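Outer membrane protein assembly factor BamA (PDB 4K3C) probably assembles and inserts beta-barrel proteins into the outer membrane as part of the Bam complex, here represented by its barrel and two POTRA domains. Local coordinates at residues G428-A434 and A461-T467. Sequence-based numbering, arbitrary orientation.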
ATOM      1  N   GLY A 428      25.013  -9.819  -0.974  1.00 39.51           N
ATOM      2  CA  GLY A 428      25.736  -8.913  -0.098  1.00 45.59           C
ATOM      3  C   GLY A 428      24.848  -8.244   0.928  1.00 49.55           C
ATOM      4  O   GLY A 428      23.629  -8.341   0.821  1.00 49.24           O
ATOM      5  N   ASN A 429      25.451  -7.564   1.910  1.00 31.78           N
ATOM      6  CA  ASN A 429      24.690  -6.948   2.998  1.00 33.99           C
ATOM      7  C   ASN A 429      24.444  -5.447   2.837  1.00 37.92           C
ATOM      8  O   ASN A 429      24.021  -4.765   3.787  1.00 40.51           O
ATOM      9  CB  ASN A 429      25.338  -7.221   4.357  1.00 34.35           C
ATOM     10  CG  ASN A 429      26.662  -6.508   4.516  1.00 40.52           C
ATOM     11  OD1 ASN A 429      27.456  -6.427   3.576  1.00 45.51           O
ATOM     12  ND2 ASN A 429      26.910  -5.985   5.706  1.00 33.72           N
ATOM     13  N   ALA A 430      24.704  -4.939   1.634  1.00 30.73           N
ATOM     14  CA  ALA A 430      24.519  -3.517   1.333  1.00 35.75           C
ATOM     15  C   ALA A 430      24.170  -3.333  -0.125  1.00 38.04           C
ATOM     16  O   ALA A 430      24.894  -3.776  -1.008  1.00 40.97           O
ATOM     17  CB  ALA A 430      25.737  -2.736   1.668  1.00 31.17           C
ATOM     18  N   MET A 431      23.041  -2.685  -0.363  1.00 29.20           N
ATOM     19  CA  MET A 431      22.531  -2.494  -1.700  1.00 34.37           C
ATOM     20  C   MET A 431      22.139  -1.021  -1.820  1.00 41.38           C
ATOM     21  O   MET A 431      21.601  -0.442  -0.879  1.00 41.87           O
ATOM     22  CB  MET A 431      21.326  -3.420  -1.942  1.00 31.76           C
ATOM     23  CG  MET A 431      20.621  -3.198  -3.258  1.00 44.70           C
ATOM     24  SD  MET A 431      19.759  -4.628  -3.931  1.00 27.63           S
ATOM     25  CE  MET A 431      18.384  -4.723  -2.816  1.00 29.13           C
ATOM     26  N   VAL A 432      22.479  -0.396  -2.940  1.00 28.59           N
ATOM     27  CA  VAL A 432      21.897   0.878  -3.288  1.00 29.32           C
ATOM     28  C   VAL A 432      21.513   0.772  -4.754  1.00 34.61           C
ATOM     29  O   VAL A 432      22.222   0.161  -5.562  1.00 38.00           O
ATOM     30  CB  VAL A 432      22.850   2.094  -3.042  1.00 38.95           C
ATOM     31  CG1 VAL A 432      22.120   3.398  -3.294  1.00 28.86           C
ATOM     32  CG2 VAL A 432      23.390   2.106  -1.625  1.00 31.65           C
ATOM     33  N   ASN A 433      20.365   1.331  -5.090  1.00 27.89           N
ATOM     34  CA  ASN A 433      19.953   1.396  -6.471  1.00 27.80           C
ATOM     35  C   ASN A 433      19.283   2.736  -6.668  1.00 42.35           C
ATOM     36  O   ASN A 433      18.804   3.341  -5.707  1.00 42.14           O
ATOM     37  CB  ASN A 433      18.979   0.270  -6.796  1.00 35.12           C
ATOM     38  CG  ASN A 433      17.640   0.425  -6.077  1.00 39.06           C
ATOM     39  OD1 ASN A 433      17.591   0.641  -4.872  1.00 32.44           O
ATOM     40  ND2 ASN A 433      16.552   0.332  -6.824  1.00 47.21           N
ATOM     41  N   ALA A 434      19.269   3.222  -7.902  1.00 36.55           N
ATOM     42  CA  ALA A 434      18.497   4.413  -8.202  1.00 30.88           C
ATOM     43  C   ALA A 434      18.143   4.385  -9.657  1.00 35.46           C
ATOM     44  O   ALA A 434      18.655   3.551 -10.411  1.00 41.19           O
ATOM     45  CB  ALA A 434      19.254   5.638  -7.873  1.00 28.58           C
ATOM     46  N   ALA A 461      20.561   2.139 -12.200  1.00 45.47           N
ATOM     47  CA  ALA A 461      21.914   1.970 -11.686  1.00 43.78           C
ATOM     48  C   ALA A 461      21.833   1.402 -10.277  1.00 43.64           C
ATOM     49  O   ALA A 461      21.003   1.835  -9.468  1.00 41.45           O
ATOM     50  CB  ALA A 461      22.666   3.289 -11.695  1.00 31.60           C
ATOM     51  N   ALA A 462      22.688   0.420 -10.002  1.00 43.25           N
ATOM     52  CA  ALA A 462      22.604  -0.377  -8.780  1.00 43.55           C
ATOM     53  C   ALA A 462      23.984  -0.876  -8.354  1.00 49.91           C
ATOM     54  O   ALA A 462      24.921  -0.915  -9.159  1.00 58.37           O
ATOM     55  CB  ALA A 462      21.671  -1.545  -8.990  1.00 40.20           C
ATOM     56  N   THR A 463      24.108  -1.247  -7.083  1.00 42.27           N
ATOM     57  CA  THR A 463      25.384  -1.685  -6.536  1.00 41.49           C
ATOM     58  C   THR A 463      25.156  -2.548  -5.295  1.00 36.30           C
ATOM     59  O   THR A 463      24.525  -2.115  -4.341  1.00 34.36           O
ATOM     60  CB  THR A 463      26.315  -0.469  -6.206  1.00 30.18           C
ATOM     61  OG1 THR A 463      27.405  -0.888  -5.375  1.00 39.25           O
ATOM     62  CG2 THR A 463      25.545   0.588  -5.471  1.00 29.78           C
ATOM     63  N   VAL A 464      25.664  -3.774  -5.317  1.00 39.62           N
ATOM     64  CA  VAL A 464      25.568  -4.660  -4.161  1.00 37.04           C
ATOM     65  C   VAL A 464      26.932  -5.126  -3.679  1.00 41.11           C
ATOM     66  O   VAL A 464      27.669  -5.803  -4.392  1.00 64.20           O
ATOM     67  CB  VAL A 464      24.734  -5.924  -4.457  1.00 36.25           C
ATOM     68  CG1 VAL A 464      24.701  -6.803  -3.221  1.00 40.32           C
ATOM     69  CG2 VAL A 464      23.331  -5.561  -4.888  1.00 39.06           C
ATOM     70  N   TRP A 465      27.254  -4.798  -2.447  1.00 31.63           N
ATOM     71  CA  TRP A 465      28.546  -5.165  -1.909  1.00 37.87           C
ATOM     72  C   TRP A 465      28.476  -5.788  -0.525  1.00 39.75           C
ATOM     73  O   TRP A 465      27.440  -5.741   0.132  1.00 38.71           O
ATOM     74  CB  TRP A 465      29.478  -3.952  -1.894  1.00 40.64           C
ATOM     75  CG  TRP A 465      29.224  -2.869  -0.837  1.00 37.85           C
ATOM     76  CD1 TRP A 465      29.948  -2.658   0.290  1.00 33.77           C
ATOM     77  CD2 TRP A 465      28.223  -1.842  -0.864  1.00 32.11           C
ATOM     78  NE1 TRP A 465      29.464  -1.579   0.970  1.00 33.46           N
ATOM     79  CE2 TRP A 465      28.407  -1.054   0.278  1.00 32.46           C
ATOM     80  CE3 TRP A 465      27.185  -1.521  -1.742  1.00 52.34           C
ATOM     81  CZ2 TRP A 465      27.600   0.039   0.574  1.00 31.97           C
ATOM     82  CZ3 TRP A 465      26.378  -0.439  -1.442  1.00 47.95           C
ATOM     83  CH2 TRP A 465      26.595   0.330  -0.293  1.00 31.12           C
ATOM     84  N   ASN A 466      29.610  -6.348  -0.108  1.00 34.20           N
ATOM     85  CA  ASN A 466      29.801  -6.994   1.175  1.00 47.59           C
ATOM     86  C   ASN A 466      30.722  -6.125   2.012  1.00 44.24           C
ATOM     87  O   ASN A 466      31.938  -6.117   1.791  1.00 44.28           O
ATOM     88  CB  ASN A 466      30.474  -8.347   0.925  1.00 54.88           C
ATOM     89  CG  ASN A 466      30.824  -9.112   2.205  1.00 53.57           C
ATOM     90  OD1 ASN A 466      30.873  -8.553   3.312  1.00 40.48           O
ATOM     91  ND2 ASN A 466      31.090 -10.418   2.045  1.00 56.01           N
ATOM     92  N   THR A 467      30.158  -5.424   2.992  1.00 39.70           N
ATOM     93  CA  THR A 467      30.954  -4.618   3.919  1.00 36.16           C
ATOM     94  C   THR A 467      32.054  -5.378   4.656  1.00 47.56           C
ATOM     95  O   THR A 467      33.050  -4.782   5.057  1.00 53.04           O
ATOM     96  CB  THR A 467      30.088  -3.960   4.988  1.00 39.50           C
ATOM     97  OG1 THR A 467      29.500  -4.982   5.807  1.00 36.73           O
ATOM     98  CG2 THR A 467      28.997  -3.122   4.346  1.00 34.43           C
TER
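Neighbouring strands of a transmembrane beta-barrel illustrate how a membrane protein satisfies its backbone polar groups: in each hydrogen-bonded antiparallel pair the two facing residues exchange N-H and C=O with each other, while the residues between them bond the next strand. In the Omp85-type barrel of BamA, strands 430-434 and 461-465 run at 177° to each other, with three such pairs. At Val432 and Thr463 the ring closes through Val432 N to Thr463 O (3.0 Å) and Thr463 N to Val432 O (2.8 Å); at Ala434 and Ala461 through Ala434 N to Ala461 O (2.7 Å) and Ala461 N to Ala434 O (3.0 Å). The pair at the strand end is lopsided: Trp465 N gives a good bond to Ala430 O (2.9 Å), but Ala430 N reaches Trp465 O only weakly (3.2 Å, 126°). The alternating residues turn to the other flanks: the backbones of Met431 and Asn433 hydrogen-bond Ala374 and Gly372 of strand 366-378, and that of Ala462 hydrogen-bonds Arg489 of strand 489-500, so the barrel wall continues on either side. Beyond the regular ladder, the Asn429 side chain takes over: its OD1 accepts from Thr467 N (2.9 Å), while its ND2 donates to Thr467 OG1 (2.8 Å) and also to the carbonyl of Thr376. Thr463 OG1 finds its partner in the Tyr485 carbonyl. Trp465, chi1 p, lays its indole across the neighbouring strand, and Ala430 CB sits 3.4 Å from the centroid of the Trp465 six-membered ring, a CH-pi contact almost along the ring normal.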